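PDB 5NTH: putative aminopeptidase from Leishmania major, which probably removes amino acids from the N-terminal ends of peptides as a manganese-dependent M17 aminopeptidase. Local coordinates for residues Ile393-Gly398 against Asp415-Thr420. Numbering follows the deposited sequence.
Sequences IVLGDG and DMATLT. With BB2 (actinonin), chain E.
A buried helix-on-sheet contact in which Leu395 alone represents helix 391-404, packing onto the end of strand 412-417 and the loop after it, within the catalytic domain. With CG anti to its own carbonyl carbon (chi1 -79°), Leu395 sets its two methyls against the oxygen-bearing edge of the Asp415 carboxylate, both somewhat to the same side of its plane. CD1 lies 3.5 Å from Asp415 OD2 and CD2 3.6 Å from Asp415 OD1, nonpolar contacts at the oxygen edge of a buried acid whose OD2 is hydrogen-bonded to His510 on the adjacent strand 508-512. CD1 also meets Ala417 CB, 3.7 Å away, and the third residue it touches is Leu419, CD1 to CD1 4.2 Å. The strand is an inner one of the mixed eight-stranded sheet of the M17 catalytic fold, between 291-300 and 508-512, and its C-terminal end opens into the active site. There the chain bends in an inverse gamma turn centred on Thr418, whose OG1 is hydrogen-bonded to the manganese ligand Asp321. Leu419 then faces two ways: its side chain meets Leu395, while its carbonyl O accepts a nearly straight hydrogen bond (171°) from actinonin N1 at 2.9 Å. Val296 and Val496 also pack against Leu395 and Asp415.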
ATOM      1  N   ILE A 393      -4.795 -20.584  18.422  1.00 27.97           N
ATOM      2  CA  ILE A 393      -3.814 -21.107  19.326  1.00 27.88           C
ATOM      3  C   ILE A 393      -4.350 -21.262  20.710  1.00 28.28           C
ATOM      4  O   ILE A 393      -4.245 -22.318  21.296  1.00 29.36           O
ATOM      5  CB  ILE A 393      -2.575 -20.237  19.393  1.00 27.81           C
ATOM      6  CG1 ILE A 393      -1.786 -20.379  18.079  1.00 28.24           C
ATOM      7  CG2 ILE A 393      -1.715 -20.679  20.564  1.00 27.70           C
ATOM      8  CD1 ILE A 393      -0.601 -19.447  17.942  1.00 28.14           C
ATOM      9  N   VAL A 394      -4.886 -20.194  21.263  1.00 28.34           N
ATOM     10  CA  VAL A 394      -5.404 -20.259  22.625  1.00 27.77           C
ATOM     11  C   VAL A 394      -6.548 -21.264  22.692  1.00 27.37           C
ATOM     12  O   VAL A 394      -6.721 -21.933  23.694  1.00 27.41           O
ATOM     13  CB  VAL A 394      -5.922 -18.896  23.126  1.00 28.21           C
ATOM     14  CG1 VAL A 394      -4.875 -17.791  22.971  1.00 27.80           C
ATOM     15  CG2 VAL A 394      -7.208 -18.513  22.409  1.00 28.51           C
ATOM     16  N   LEU A 395      -7.331 -21.347  21.622  1.00 27.05           N
ATOM     17  CA  LEU A 395      -8.483 -22.222  21.573  1.00 27.16           C
ATOM     18  C   LEU A 395      -8.053 -23.665  21.476  1.00 27.24           C
ATOM     19  O   LEU A 395      -8.724 -24.553  21.978  1.00 27.14           O
ATOM     20  CB  LEU A 395      -9.344 -21.927  20.362  1.00 27.63           C
ATOM     21  CG  LEU A 395     -10.289 -20.750  20.378  1.00 28.19           C
ATOM     22  CD1 LEU A 395     -10.939 -20.655  19.006  1.00 28.22           C
ATOM     23  CD2 LEU A 395     -11.341 -20.874  21.470  1.00 28.59           C
ATOM     24  N   GLY A 396      -6.959 -23.894  20.776  1.00 27.18           N
ATOM     25  CA  GLY A 396      -6.339 -25.181  20.763  1.00 26.64           C
ATOM     26  C   GLY A 396      -6.102 -25.693  22.162  1.00 26.61           C
ATOM     27  O   GLY A 396      -6.475 -26.806  22.443  1.00 29.06           O
ATOM     28  N   ASP A 397      -5.495 -24.921  23.048  1.00 26.32           N
ATOM     29  CA  ASP A 397      -5.303 -25.396  24.428  1.00 26.65           C
ATOM     30  C   ASP A 397      -6.670 -25.511  25.132  1.00 27.51           C
ATOM     31  O   ASP A 397      -6.861 -26.339  26.018  1.00 29.19           O
ATOM     32  CB  ASP A 397      -4.334 -24.504  25.224  1.00 26.49           C
ATOM     33  CG  ASP A 397      -2.856 -24.806  24.932  1.00 27.44           C
ATOM     34  OD1 ASP A 397      -2.516 -25.905  24.461  1.00 29.58           O
ATOM     35  OD2 ASP A 397      -1.992 -23.966  25.199  1.00 28.02           O
ATOM     36  N   GLY A 398      -7.629 -24.692  24.730  1.00 27.38           N
ATOM     37  CA  GLY A 398      -8.938 -24.710  25.352  1.00 27.16           C
ATOM     38  C   GLY A 398      -9.686 -25.999  25.093  1.00 26.70           C
ATOM     39  O   GLY A 398     -10.265 -26.594  26.010  1.00 26.32           O
ATOM     40  N   ASP A 415     -17.267 -24.875  19.767  1.00 31.72           N
ATOM     41  CA  ASP A 415     -16.182 -23.898  19.742  1.00 32.57           C
ATOM     42  C   ASP A 415     -16.737 -22.613  19.167  1.00 29.89           C
ATOM     43  O   ASP A 415     -17.330 -22.600  18.083  1.00 28.07           O
ATOM     44  CB  ASP A 415     -15.028 -24.439  18.877  1.00 36.37           C
ATOM     45  CG  ASP A 415     -13.701 -23.707  19.102  1.00 39.73           C
ATOM     46  OD1 ASP A 415     -13.258 -23.615  20.265  1.00 45.11           O
ATOM     47  OD2 ASP A 415     -13.078 -23.255  18.107  1.00 41.29           O
ATOM     48  N   MET A 416     -16.573 -21.524  19.898  1.00 28.82           N
ATOM     49  CA  MET A 416     -17.132 -20.251  19.447  1.00 28.49           C
ATOM     50  C   MET A 416     -16.110 -19.170  19.584  1.00 26.58           C
ATOM     51  O   MET A 416     -15.538 -18.998  20.650  1.00 24.92           O
ATOM     52  CB  MET A 416     -18.397 -19.876  20.217  1.00 29.78           C
ATOM     53  CG  MET A 416     -19.125 -18.693  19.620  1.00 31.05           C
ATOM     54  SD  MET A 416     -20.555 -18.198  20.585  1.00 34.83           S
ATOM     55  CE  MET A 416     -21.734 -19.463  20.169  1.00 32.65           C
ATOM     56  N   ALA A 417     -15.920 -18.423  18.497  1.00 25.82           N
ATOM     57  CA  ALA A 417     -14.811 -17.497  18.388  1.00 25.54           C
ATOM     58  C   ALA A 417     -15.048 -16.440  17.314  1.00 25.94           C
ATOM     59  O   ALA A 417     -15.629 -16.743  16.275  1.00 25.89           O
ATOM     60  CB  ALA A 417     -13.572 -18.283  18.074  1.00 25.48           C
ATOM     61  N   THR A 418     -14.636 -15.198  17.591  1.00 26.53           N
ATOM     62  CA  THR A 418     -14.521 -14.133  16.571  1.00 27.64           C
ATOM     63  C   THR A 418     -13.189 -14.370  15.870  1.00 28.45           C
ATOM     64  O   THR A 418     -12.169 -13.792  16.225  1.00 28.93           O
ATOM     65  CB  THR A 418     -14.508 -12.714  17.192  1.00 27.32           C
ATOM     66  OG1 THR A 418     -13.541 -12.671  18.239  1.00 26.57           O
ATOM     67  CG2 THR A 418     -15.847 -12.355  17.797  1.00 27.64           C
ATOM     68  N   LEU A 419     -13.169 -15.266  14.915  1.00 29.31           N
ATOM     69  CA  LEU A 419     -11.900 -15.846  14.590  1.00 30.81           C
ATOM     70  C   LEU A 419     -11.199 -15.137  13.449  1.00 32.03           C
ATOM     71  O   LEU A 419     -10.017 -14.849  13.582  1.00 32.25           O
ATOM     72  CB  LEU A 419     -12.015 -17.348  14.336  1.00 30.56           C
ATOM     73  CG  LEU A 419     -10.653 -18.034  14.492  1.00 31.46           C
ATOM     74  CD1 LEU A 419     -10.078 -17.903  15.901  1.00 31.59           C
ATOM     75  CD2 LEU A 419     -10.750 -19.503  14.136  1.00 32.51           C
ATOM     76  N   THR A 420     -11.921 -14.864  12.356  1.00 32.43           N
ATOM     77  CA  THR A 420     -11.322 -14.489  11.067  1.00 32.64           C
ATOM     78  C   THR A 420     -12.164 -13.503  10.286  1.00 31.59           C
ATOM     79  O   THR A 420     -13.389 -13.542  10.353  1.00 32.76           O
ATOM     80  CB  THR A 420     -11.109 -15.725  10.117  1.00 34.69           C
ATOM     81  OG1 THR A 420     -12.368 -16.301   9.713  1.00 34.38           O
ATOM     82  CG2 THR A 420     -10.226 -16.817  10.761  1.00 34.91           C
TER
HETATM   83  C5  BB2 E 604      -8.350 -12.056  12.089  0.60 40.35           C
HETATM   84  C3  BB2 E 604      -7.730 -12.040  13.455  0.60 40.41           C
HETATM   85  O4  BB2 E 604      -6.962 -11.152  13.698  0.60 39.32           O
HETATM   86  N1  BB2 E 604      -8.051 -12.939  14.375  0.60 41.21           N
HETATM   87  O2  BB2 E 604      -7.470 -12.855  15.660  0.60 46.17           O
HETATM   88  C6  BB2 E 604      -7.268 -12.300  11.045  0.60 41.71           C
HETATM   89  C12 BB2 E 604      -7.747 -11.721   9.752  0.60 42.80           C
HETATM   90  O13 BB2 E 604      -8.435 -12.409   9.048  0.60 42.87           O
HETATM   91  C7  BB2 E 604      -6.986 -13.805  10.946  0.60 41.01           C
HETATM   92  C8  BB2 E 604      -5.982 -14.185   9.861  0.60 40.76           C
HETATM   93  C9  BB2 E 604      -4.575 -13.705  10.186  0.60 41.18           C
HETATM   94  C10 BB2 E 604      -3.989 -12.892   9.045  0.60 42.64           C
HETATM   95  C11 BB2 E 604      -3.601 -13.783   7.878  0.60 42.98           C
HETATM   96  N14 BB2 E 604      -7.426 -10.475   9.433  0.60 45.40           N
HETATM   97  C15 BB2 E 604      -7.908  -9.860   8.201  0.60 48.91           C
HETATM   98  C16 BB2 E 604      -8.260  -8.367   8.404  0.60 49.63           C
HETATM   99  C18 BB2 E 604      -7.993  -7.465   7.190  0.60 49.71           C
HETATM  100  C17 BB2 E 604      -9.727  -8.219   8.853  0.60 47.74           C
HETATM  101  C19 BB2 E 604      -6.949 -10.186   7.081  0.60 51.80           C
HETATM  102  O20 BB2 E 604      -7.298 -11.075   6.332  0.60 48.62           O
HETATM  103  N21 BB2 E 604      -5.772  -9.545   6.905  0.60 60.03           N
HETATM  104  C22 BB2 E 604      -5.164  -9.457   5.570  0.60 64.16           C
HETATM  105  C23 BB2 E 604      -4.906  -8.845   7.866  0.60 60.72           C
HETATM  106  C24 BB2 E 604      -4.001  -7.913   7.059  0.60 61.25           C
HETATM  107  C25 BB2 E 604      -4.260  -8.213   5.595  0.60 62.53           C
HETATM  108  C26 BB2 E 604      -4.338 -10.737   5.365  0.60 65.30           C
HETATM  109  O27 BB2 E 604      -5.171 -11.901   5.268  0.60 64.64           O